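Alanine dehydrogenase (Archaeoglobus fulgidus, PDB 1OMO) catalyses the reversible NAD(+)-dependent oxidative deamination of L-alanine to pyruvate and ammonium, working as a homodimer that does not accept NADP(+). Local coordinates at residues 242-247 with 289-294; 37-42 with 53-58; 12-17 with 302-307. All coordinates share one frame; numbering follows the deposited sequence.

In the fold
Contacts 1 and 2 are neighbours beside the nicotinamide end of the NAD pocket, their centres 12 Å apart. Lys41 joins them: its NZ lies 3.1 Å from Thr291 O, a probable hydrogen bond between the loop beside the mixed sheet and the one leaving the Rossmann sheet. Through Met54, contact 2 also borders Lys65, the inferred proton donor/acceptor, and Arg108, which binds NAD. Contact 3 is more remote, its centre 24 Å from that of contact 1 and 21 Å from that of contact 2. It is tied to contact 1 by helix 294-311, which starts at the NAD loop and carries residues 302-307.

Contact 1: residues 242-247 with 289-294. With NAD (nicotinamide-adenine-dinucleotide), chain D.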
loop_
_atom_site.group_PDB
_atom_site.type_symbol
_atom_site.label_atom_id
_atom_site.label_comp_id
_atom_site.label_asym_id
_atom_site.label_seq_id
_atom_site.Cartn_x
_atom_site.Cartn_y
_atom_site.Cartn_z
ATOM N N GLU A 242 -11.328 -10.379 -9.917
ATOM C CA GLU A 242 -10.550 -11.008 -8.856
ATOM C C GLU A 242 -10.950 -10.647 -7.422
ATOM O O GLU A 242 -10.911 -11.498 -6.533
ATOM C CB GLU A 242 -9.061 -10.775 -9.084
ATOM C CG GLU A 242 -8.232 -12.051 -8.813
ATOM C CD GLU A 242 -8.578 -13.257 -9.716
ATOM O OE1 GLU A 242 -8.239 -14.396 -9.321
ATOM O OE2 GLU A 242 -9.173 -13.083 -10.808
ATOM N N GLN A 243 -11.358 -9.403 -7.188
ATOM C CA GLN A 243 -11.784 -9.029 -5.843
ATOM C C GLN A 243 -13.138 -9.673 -5.496
ATOM O O GLN A 243 -13.417 -9.948 -4.321
ATOM C CB GLN A 243 -11.898 -7.513 -5.704
ATOM C CG GLN A 243 -10.616 -6.765 -6.033
ATOM C CD GLN A 243 -10.693 -5.301 -5.659
ATOM O OE1 GLN A 243 -9.726 -4.597 -5.807
ATOM N NE2 GLN A 243 -11.850 -4.841 -5.157
ATOM N N ALA A 244 -13.977 -9.911 -6.497
ATOM C CA ALA A 244 -15.276 -10.524 -6.222
ATOM C C ALA A 244 -15.005 -11.971 -5.805
ATOM O O ALA A 244 -15.508 -12.419 -4.759
ATOM C CB ALA A 244 -16.189 -10.463 -7.458
ATOM N N LYS A 245 -14.187 -12.677 -6.592
ATOM C CA LYS A 245 -13.798 -14.068 -6.299
ATOM C C LYS A 245 -13.355 -14.230 -4.834
ATOM O O LYS A 245 -13.852 -15.079 -4.109
ATOM C CB LYS A 245 -12.608 -14.494 -7.158
ATOM C CG LYS A 245 -12.889 -15.063 -8.546
ATOM C CD LYS A 245 -11.532 -15.437 -9.182
ATOM C CE LYS A 245 -11.621 -16.209 -10.488
ATOM N NZ LYS A 245 -10.306 -16.084 -11.229
ATOM N N HIS A 246 -12.398 -13.409 -4.421
ATOM C CA HIS A 246 -11.850 -13.438 -3.077
ATOM C C HIS A 246 -12.795 -13.015 -1.930
ATOM O O HIS A 246 -12.860 -13.671 -0.882
ATOM C CB HIS A 246 -10.589 -12.564 -3.076
ATOM C CG HIS A 246 -10.142 -12.130 -1.718
ATOM N ND1 HIS A 246 -9.290 -12.885 -0.933
ATOM C CD2 HIS A 246 -10.419 -11.011 -1.004
ATOM C CE1 HIS A 246 -9.058 -12.247 0.199
ATOM N NE2 HIS A 246 -9.731 -11.109 0.182
ATOM N N GLY A 247 -13.520 -11.918 -2.117
ATOM C CA GLY A 247 -14.402 -11.460 -1.066
ATOM C C GLY A 247 -15.743 -10.828 -1.420
ATOM O O GLY A 247 -16.402 -10.295 -0.533
ATOM N N ASP A 289 -22.211 -7.140 -8.053
ATOM C CA ASP A 289 -21.362 -7.585 -6.955
ATOM C C ASP A 289 -20.291 -6.505 -6.712
ATOM O O ASP A 289 -19.301 -6.408 -7.445
ATOM C CB ASP A 289 -20.678 -8.896 -7.329
ATOM C CG ASP A 289 -20.167 -9.637 -6.125
ATOM O OD1 ASP A 289 -19.783 -10.804 -6.276
ATOM O OD2 ASP A 289 -20.156 -9.062 -5.014
ATOM N N SER A 290 -20.498 -5.714 -5.667
ATOM C CA SER A 290 -19.609 -4.631 -5.343
ATOM C C SER A 290 -18.572 -4.968 -4.265
ATOM O O SER A 290 -18.899 -5.507 -3.209
ATOM C CB SER A 290 -20.474 -3.435 -4.944
ATOM O OG SER A 290 -19.745 -2.355 -4.439
ATOM N N THR A 291 -17.310 -4.675 -4.553
ATOM C CA THR A 291 -16.262 -4.922 -3.574
ATOM C C THR A 291 -15.502 -3.670 -3.153
ATOM O O THR A 291 -14.843 -3.692 -2.119
ATOM C CB THR A 291 -15.205 -5.972 -4.061
ATOM O OG1 THR A 291 -14.496 -5.474 -5.206
ATOM C CG2 THR A 291 -15.880 -7.291 -4.436
ATOM N N GLY A 292 -15.584 -2.592 -3.933
ATOM C CA GLY A 292 -14.843 -1.360 -3.624
ATOM C C GLY A 292 -13.469 -1.384 -4.311
ATOM O O GLY A 292 -12.611 -2.212 -3.981
ATOM N N LEU A 293 -13.246 -0.482 -5.266
ATOM C CA LEU A 293 -11.978 -0.499 -5.997
ATOM C C LEU A 293 -11.121 0.743 -5.767
ATOM O O LEU A 293 -11.651 1.846 -5.621
ATOM C CB LEU A 293 -12.260 -0.646 -7.490
ATOM C CG LEU A 293 -13.455 -1.495 -7.963
ATOM C CD1 LEU A 293 -13.582 -1.347 -9.497
ATOM C CD2 LEU A 293 -13.285 -2.932 -7.584
ATOM N N ALA A 294 -9.798 0.584 -5.751
ATOM C CA ALA A 294 -8.933 1.747 -5.545
ATOM C C ALA A 294 -9.190 2.837 -6.604
ATOM O O ALA A 294 -9.104 4.025 -6.304
ATOM C CB ALA A 294 -7.436 1.341 -5.528
HETATM P PA NAD D . -23.329 -0.915 9.613
HETATM O O1A NAD D . -22.924 -1.807 10.728
HETATM O O2A NAD D . -23.662 0.551 9.921
HETATM O O5B NAD D . -24.552 -1.419 8.623
HETATM C C5B NAD D . -24.962 -2.848 8.533
HETATM C C4B NAD D . -26.444 -2.916 8.983
HETATM O O4B NAD D . -26.776 -4.363 8.806
HETATM C C3B NAD D . -26.757 -2.671 10.535
HETATM O O3B NAD D . -27.783 -1.616 10.708
HETATM C C2B NAD D . -27.196 -4.045 11.098
HETATM O O2B NAD D . -28.034 -4.097 12.194
HETATM C C1B NAD D . -27.714 -4.725 9.793
HETATM N N9A NAD D . -27.620 -6.155 9.808
HETATM C C8A NAD D . -26.653 -7.015 10.289
HETATM N N7A NAD D . -26.934 -8.285 10.089
HETATM C C5A NAD D . -28.104 -8.347 9.467
HETATM C C6A NAD D . -28.901 -9.475 8.984
HETATM N N6A NAD D . -28.520 -10.714 9.155
HETATM N N1A NAD D . -30.084 -9.122 8.357
HETATM C C2A NAD D . -30.503 -7.846 8.182
HETATM N N3A NAD D . -29.769 -6.727 8.637
HETATM C C4A NAD D . -28.568 -7.030 9.257
HETATM O O3 NAD D . -22.337 -0.859 8.277
HETATM P PN NAD D . -22.319 0.013 6.820
HETATM O O1N NAD D . -23.636 0.735 6.708
HETATM O O2N NAD D . -20.988 0.728 6.699
HETATM O O5D NAD D . -22.350 -1.316 5.784
HETATM C C5D NAD D . -21.347 -2.402 6.320
HETATM C C4D NAD D . -21.160 -3.528 5.356
HETATM O O4D NAD D . -20.725 -2.913 4.019
HETATM C C3D NAD D . -20.014 -4.529 5.709
HETATM O O3D NAD D . -20.222 -5.825 5.118
HETATM C C2D NAD D . -18.811 -3.782 5.126
HETATM O O2D NAD D . -17.607 -4.473 5.198
HETATM C C1D NAD D . -19.373 -3.417 3.672
HETATM N N1N NAD D . -18.816 -2.247 2.908
HETATM C C2N NAD D . -18.459 -2.603 1.535
HETATM C C3N NAD D . -18.110 -1.470 0.713
HETATM C C7N NAD D . -17.697 -1.883 -0.824
HETATM O O7N NAD D . -16.952 -1.093 -1.472
HETATM N N7N NAD D . -18.196 -3.054 -1.335
HETATM C C4N NAD D . -18.101 -0.110 1.104
HETATM C C5N NAD D . -18.483 0.093 2.493
HETATM C C6N NAD D . -18.834 -0.949 3.365
HETATM O O HOH W 1 -8.730 -1.952 -5.032
#
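The loop that cradles the nicotinamide of NAD, residues 289-294, is held on the side of helix 241-247 by the side-chain amide of Gln243, which reaches Thr291 and Gly292. In Gln243, chi1 of -57° puts CG beside the backbone N; the chain is extended beyond it, and NE2 at its end meets two acceptors. One bond is from Gln243 NE2 to Thr291 OG1 at 2.7 Å, with the hydroxyl somewhat tilted from the amide plane. The other, from Gln243 NE2 to Gly292 O at 3.0 Å, is straighter (160° at the hydrogen); Gly292 O lies close to the amide plane, while the donor sits well above the plane of that carbonyl. Two bonds from one nitrogen fix the rotation of the amide, and its oxygen is used as well: a water 2.9 Å from Gln243 OE1 donates to it and accepts from Ala294 N. This is the turn after Rossmann strand 285-289, at the C-terminal edge of the parallel sheet, where such folds bind their dinucleotide. Its backbone lines the carboxamide, with Ser290 O 3.2 Å from NAD N7N. Gly292 CA comes within 3.0 Å of NAD O7N, and a side chain here would run into that oxygen; at the backbone angles of Gly292 a CB would also be pressed against the carbonyl O of Thr291. Thr291 CG2, the other branch of the same side chain, packs 3.7 Å from Ala244 CA. Asp239 OD1 accepts from the backbone N of both Thr291 and Gly292, and the carboxylate of Asp289 is taken by the backbone N atoms of Glu249 and Ile250.

Contact 2: residues 37-42 with 53-58; sequences QMPPKV and AMPAHL
Gln37 and His57 bury much of the surface here, and they meet first through their backbones as an antiparallel hydrogen-bonded pair: Gln37 N to His57 O at 2.8 Å and His57 N to Gln37 O at 3.0 Å. Their side chains cross obliquely at this bridge, CB of Gln37 4.0 Å from CB of His57. At the other end Ala53 forms a second hydrogen-bonded pair with Val42, the bond from Ala53 N to Val42 O measuring 2.9 Å, and the two CB atoms face each other on one side of the sheet. Between the pairs the register slips by one residue, so 37-42 carries one more residue than the facing strand and bows away. Pro39 and Pro40 have no N-H to offer there. A water fills in for direct pairing, donating to Pro39 O and to Pro55 O, while Pro39 CD rests 4.1 Å from Pro55 CG.

Beyond the bow, Lys41 and Met54 lie side by side and point the same way, with Lys41 CE 3.7 Å from Met54 CE. Lys41 is extended from CG outward, and its NZ is bonded to Thr291 O in the loop beside NAD. An alanine at Lys41 would probably leave Thr291 O without this partner and the methyl end of Met54 with a gap along its flank.

On its other edge strand 50-58 pairs with strand 61-69, Met54 with Lys65 and Ala56 with Gly63. Helix 294-311 packs on Met54 and Ala56 through Ala294, and the second subunit closes over Pro39, Val42 and Pro55, its Phe46 meeting the His57 ring edge-to-face.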
loop_
_atom_site.group_PDB
_atom_site.type_symbol
_atom_site.label_atom_id
_atom_site.label_comp_id
_atom_site.label_asym_id
_atom_site.label_seq_id
_atom_site.Cartn_x
_atom_site.Cartn_y
_atom_site.Cartn_z
ATOM N N GLN A 37 -4.656 2.257 -13.905
ATOM C CA GLN A 37 -3.802 1.207 -13.413
ATOM C C GLN A 37 -4.292 0.876 -11.977
ATOM O O GLN A 37 -4.635 1.776 -11.199
ATOM C CB GLN A 37 -2.381 1.771 -13.499
ATOM C CG GLN A 37 -1.204 0.914 -13.076
ATOM C CD GLN A 37 0.128 1.686 -13.248
ATOM O OE1 GLN A 37 0.184 2.925 -13.088
ATOM N NE2 GLN A 37 1.200 0.954 -13.561
ATOM N N MET A 38 -4.382 -0.408 -11.639
ATOM C CA MET A 38 -4.830 -0.764 -10.303
ATOM C C MET A 38 -4.387 -2.138 -9.832
ATOM O O MET A 38 -4.870 -3.157 -10.322
ATOM C CB MET A 38 -6.372 -0.665 -10.187
ATOM C CG MET A 38 -6.933 -1.023 -8.816
ATOM S SD MET A 38 -8.724 -1.000 -8.691
ATOM C CE MET A 38 -9.095 -2.388 -9.698
ATOM N N PRO A 39 -3.444 -2.182 -8.878
ATOM C CA PRO A 39 -2.979 -3.464 -8.361
ATOM C C PRO A 39 -4.012 -4.025 -7.398
ATOM O O PRO A 39 -4.900 -3.314 -6.935
ATOM C CB PRO A 39 -1.697 -3.097 -7.624
ATOM C CG PRO A 39 -1.170 -1.933 -8.419
ATOM C CD PRO A 39 -2.443 -1.130 -8.618
ATOM N N PRO A 40 -3.928 -5.328 -7.113
ATOM C CA PRO A 40 -4.841 -6.001 -6.185
ATOM C C PRO A 40 -4.676 -5.324 -4.799
ATOM O O PRO A 40 -3.622 -4.732 -4.519
ATOM C CB PRO A 40 -4.296 -7.433 -6.157
ATOM C CG PRO A 40 -3.701 -7.593 -7.535
ATOM C CD PRO A 40 -3.007 -6.285 -7.753
ATOM N N LYS A 41 -5.687 -5.408 -3.940
ATOM C CA LYS A 41 -5.584 -4.831 -2.608
ATOM C C LYS A 41 -4.583 -5.674 -1.815
ATOM O O LYS A 41 -4.436 -6.867 -2.068
ATOM C CB LYS A 41 -6.931 -4.880 -1.880
ATOM C CG LYS A 41 -8.105 -4.267 -2.594
ATOM C CD LYS A 41 -9.383 -4.460 -1.766
ATOM C CE LYS A 41 -10.557 -3.786 -2.463
ATOM N NZ LYS A 41 -11.800 -3.857 -1.665
ATOM N N VAL A 42 -3.899 -5.064 -0.857
ATOM C CA VAL A 42 -2.947 -5.821 -0.060
ATOM C C VAL A 42 -3.467 -5.853 1.344
ATOM O O VAL A 42 -3.860 -4.822 1.888
ATOM C CB VAL A 42 -1.583 -5.192 -0.072
ATOM C CG1 VAL A 42 -0.612 -6.049 0.723
ATOM C CG2 VAL A 42 -1.121 -5.066 -1.494
ATOM N N ALA A 53 -4.263 -1.919 1.756
ATOM C CA ALA A 53 -3.643 -0.877 0.940
ATOM C C ALA A 53 -4.331 -0.958 -0.416
ATOM O O ALA A 53 -4.393 -2.036 -1.034
ATOM C CB ALA A 53 -2.183 -1.155 0.785
ATOM N N MET A 54 -4.818 0.175 -0.902
ATOM C CA MET A 54 -5.515 0.184 -2.184
ATOM C C MET A 54 -4.951 1.290 -3.084
ATOM O O MET A 54 -5.450 2.398 -3.071
ATOM C CB MET A 54 -7.020 0.409 -1.941
ATOM C CG MET A 54 -7.657 -0.608 -0.984
ATOM S SD MET A 54 -9.412 -0.364 -0.613
ATOM C CE MET A 54 -10.088 -0.133 -2.275
ATOM N N PRO A 55 -3.896 1.004 -3.861
ATOM C CA PRO A 55 -3.306 2.030 -4.744
ATOM C C PRO A 55 -3.918 2.050 -6.129
ATOM O O PRO A 55 -4.384 1.035 -6.603
ATOM C CB PRO A 55 -1.829 1.633 -4.796
ATOM C CG PRO A 55 -1.924 0.143 -4.794
ATOM C CD PRO A 55 -3.018 -0.181 -3.782
ATOM N N ALA A 56 -3.913 3.207 -6.774
ATOM C CA ALA A 56 -4.462 3.332 -8.123
ATOM C C ALA A 56 -3.983 4.580 -8.855
ATOM O O ALA A 56 -3.644 5.578 -8.246
ATOM C CB ALA A 56 -5.987 3.325 -8.080
ATOM N N HIS A 57 -3.997 4.520 -10.172
ATOM C CA HIS A 57 -3.589 5.626 -11.003
ATOM C C HIS A 57 -4.585 5.809 -12.157
ATOM O O HIS A 57 -4.871 4.837 -12.900
ATOM C CB HIS A 57 -2.205 5.324 -11.575
ATOM C CG HIS A 57 -1.728 6.316 -12.590
ATOM N ND1 HIS A 57 -0.847 5.980 -13.595
ATOM C CD2 HIS A 57 -1.991 7.633 -12.751
ATOM C CE1 HIS A 57 -0.595 7.044 -14.334
ATOM N NE2 HIS A 57 -1.278 8.062 -13.844
ATOM N N LEU A 58 -5.118 7.033 -12.287
ATOM C CA LEU A 58 -6.033 7.395 -13.389
ATOM C C LEU A 58 -6.442 8.859 -13.274
ATOM O O LEU A 58 -6.184 9.516 -12.255
ATOM C CB LEU A 58 -7.302 6.538 -13.401
ATOM C CG LEU A 58 -8.374 7.011 -12.415
ATOM C CD1 LEU A 58 -9.726 6.294 -12.671
ATOM C CD2 LEU A 58 -7.862 6.744 -11.007
HETATM O O HOH W 2 -5.904 -1.274 -5.474
#

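Contact 3: residues 12-17 with 302-307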
loop_
_atom_site.group_PDB
_atom_site.type_symbol
_atom_site.label_atom_id
_atom_site.label_comp_id
_atom_site.label_asym_id
_atom_site.label_seq_id
_atom_site.Cartn_x
_atom_site.Cartn_y
_atom_site.Cartn_z
ATOM N N GLU A 12 -16.109 16.157 3.708
ATOM C CA GLU A 12 -17.567 16.068 3.587
ATOM C C GLU A 12 -18.172 17.256 2.870
ATOM O O GLU A 12 -19.188 17.128 2.192
ATOM C CB GLU A 12 -18.234 15.912 4.970
ATOM C CG GLU A 12 -17.946 14.535 5.593
ATOM C CD GLU A 12 -18.758 14.225 6.837
ATOM O OE1 GLU A 12 -19.690 14.986 7.162
ATOM O OE2 GLU A 12 -18.464 13.190 7.473
ATOM N N SER A 13 -17.529 18.407 2.991
ATOM C CA SER A 13 -18.037 19.594 2.340
ATOM C C SER A 13 -17.366 19.829 0.985
ATOM O O SER A 13 -17.536 20.903 0.392
ATOM C CB SER A 13 -17.790 20.826 3.219
ATOM O OG SER A 13 -16.418 21.244 3.183
ATOM N N LEU A 14 -16.619 18.845 0.492
ATOM C CA LEU A 14 -15.888 19.016 -0.766
ATOM C C LEU A 14 -16.304 18.173 -1.965
ATOM O O LEU A 14 -15.690 18.282 -3.024
ATOM C CB LEU A 14 -14.382 18.820 -0.511
ATOM C CG LEU A 14 -13.466 20.035 -0.271
ATOM C CD1 LEU A 14 -14.267 21.190 0.225
ATOM C CD2 LEU A 14 -12.339 19.679 0.700
ATOM N N ILE A 15 -17.313 17.321 -1.801
ATOM C CA ILE A 15 -17.811 16.501 -2.906
ATOM C C ILE A 15 -19.295 16.336 -2.768
ATOM O O ILE A 15 -19.835 16.237 -1.674
ATOM C CB ILE A 15 -17.314 15.015 -2.975
ATOM C CG1 ILE A 15 -15.854 14.880 -3.346
ATOM C CG2 ILE A 15 -17.982 14.332 -4.174
ATOM C CD1 ILE A 15 -15.621 13.548 -4.137
ATOM N N SER A 16 -19.913 16.238 -3.922
ATOM C CA SER A 16 -21.344 16.059 -4.088
ATOM C C SER A 16 -21.574 14.587 -4.433
ATOM O O SER A 16 -20.696 13.962 -5.008
ATOM C CB SER A 16 -21.795 16.913 -5.278
ATOM O OG SER A 16 -23.187 16.922 -5.342
ATOM N N MET A 17 -22.747 14.045 -4.125
ATOM C CA MET A 17 -23.015 12.661 -4.477
ATOM C C MET A 17 -22.989 12.617 -5.993
ATOM O O MET A 17 -22.548 11.643 -6.581
ATOM C CB MET A 17 -24.386 12.206 -3.975
ATOM C CG MET A 17 -24.857 10.849 -4.589
ATOM S SD MET A 17 -23.693 9.509 -4.316
ATOM C CE MET A 17 -24.103 8.898 -2.681
ATOM N N LYS A 302 -9.498 12.915 -6.193
ATOM C CA LYS A 302 -9.113 13.967 -7.130
ATOM C C LYS A 302 -10.123 15.123 -7.077
ATOM O O LYS A 302 -9.753 16.303 -7.146
ATOM C CB LYS A 302 -9.045 13.440 -8.562
ATOM C CG LYS A 302 -9.375 14.568 -9.569
ATOM C CD LYS A 302 -9.046 14.232 -11.005
ATOM C CE LYS A 302 -9.217 15.466 -11.909
ATOM N NZ LYS A 302 -8.601 15.231 -13.234
ATOM N N VAL A 303 -11.403 14.789 -6.973
ATOM C CA VAL A 303 -12.428 15.819 -6.920
ATOM C C VAL A 303 -12.363 16.620 -5.632
ATOM O O VAL A 303 -12.550 17.833 -5.647
ATOM C CB VAL A 303 -13.811 15.204 -7.068
ATOM C CG1 VAL A 303 -14.881 16.224 -6.679
ATOM C CG2 VAL A 303 -14.008 14.748 -8.509
ATOM N N VAL A 304 -12.128 15.934 -4.515
ATOM C CA VAL A 304 -12.012 16.578 -3.212
ATOM C C VAL A 304 -10.796 17.501 -3.197
ATOM O O VAL A 304 -10.838 18.615 -2.637
ATOM C CB VAL A 304 -11.802 15.536 -2.085
ATOM C CG1 VAL A 304 -11.313 16.222 -0.802
ATOM C CG2 VAL A 304 -13.094 14.780 -1.828
ATOM N N TYR A 305 -9.695 17.033 -3.789
ATOM C CA TYR A 305 -8.473 17.843 -3.786
ATOM C C TYR A 305 -8.640 19.150 -4.591
ATOM O O TYR A 305 -8.318 20.216 -4.098
ATOM C CB TYR A 305 -7.263 17.028 -4.299
ATOM C CG TYR A 305 -5.971 17.831 -4.402
ATOM C CD1 TYR A 305 -5.417 18.125 -5.641
ATOM C CD2 TYR A 305 -5.340 18.344 -3.261
ATOM C CE1 TYR A 305 -4.261 18.921 -5.763
ATOM C CE2 TYR A 305 -4.188 19.136 -3.368
ATOM C CZ TYR A 305 -3.657 19.422 -4.630
ATOM O OH TYR A 305 -2.540 20.197 -4.758
ATOM N N GLU A 306 -9.164 19.067 -5.803
ATOM C CA GLU A 306 -9.353 20.253 -6.630
ATOM C C GLU A 306 -10.408 21.164 -6.029
ATOM O O GLU A 306 -10.279 22.380 -6.096
ATOM C CB GLU A 306 -9.702 19.840 -8.070
ATOM C CG GLU A 306 -8.523 19.114 -8.725
ATOM C CD GLU A 306 -8.807 18.554 -10.093
ATOM O OE1 GLU A 306 -7.874 18.019 -10.717
ATOM O OE2 GLU A 306 -9.958 18.636 -10.557
ATOM N N ASN A 307 -11.447 20.607 -5.420
ATOM C CA ASN A 307 -12.431 21.482 -4.820
ATOM C C ASN A 307 -11.839 22.134 -3.589
ATOM O O ASN A 307 -12.275 23.201 -3.183
ATOM C CB ASN A 307 -13.685 20.723 -4.432
ATOM C CG ASN A 307 -14.588 20.464 -5.607
ATOM O OD1 ASN A 307 -14.495 21.138 -6.624
ATOM N ND2 ASN A 307 -15.477 19.497 -5.472
#
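Leu14 and Ile15 lay their side chains at about a right angle to the two valines of helix 294-311 that they touch. Leu14 uses its CD2 branch, 3.9 Å from Val304 CG1, and its CG sits 3.8 Å from the backbone O of Val304. Ile15 meets the other methyl branch of Val304 and also Val303, where Ile15 CG1 is 3.7 Å from Val303 CG1. The torsion of Ile15 sets CG1 beside its own backbone N (chi1 -70°), turned to the helix. Val304 is thus shared, CG1 serving Leu14 and CG2 facing Ile15, although the closeness modelled on the Ile15 side is doubtful.

One polar bond accompanies these apolar contacts. Asn307 ND2 donates to Leu14 O at 2.7 Å and nearly straight (171° at the hydrogen); the oxygen lies in the amide plane of Asn307, while the donor is tilted 32° from the plane of the carbonyl. The same nitrogen also donates to Glu19 OE2, so two acceptors settle how the amide is turned.

Leu6 of strand 3-6 lies against both Leu14 and Val304. The contact thus joins the start of the chain to its end: helix 294-311 packs the loop after helix 8-12 against the mixed-sheet domain on its way back from the NAD domain to strand 315-317.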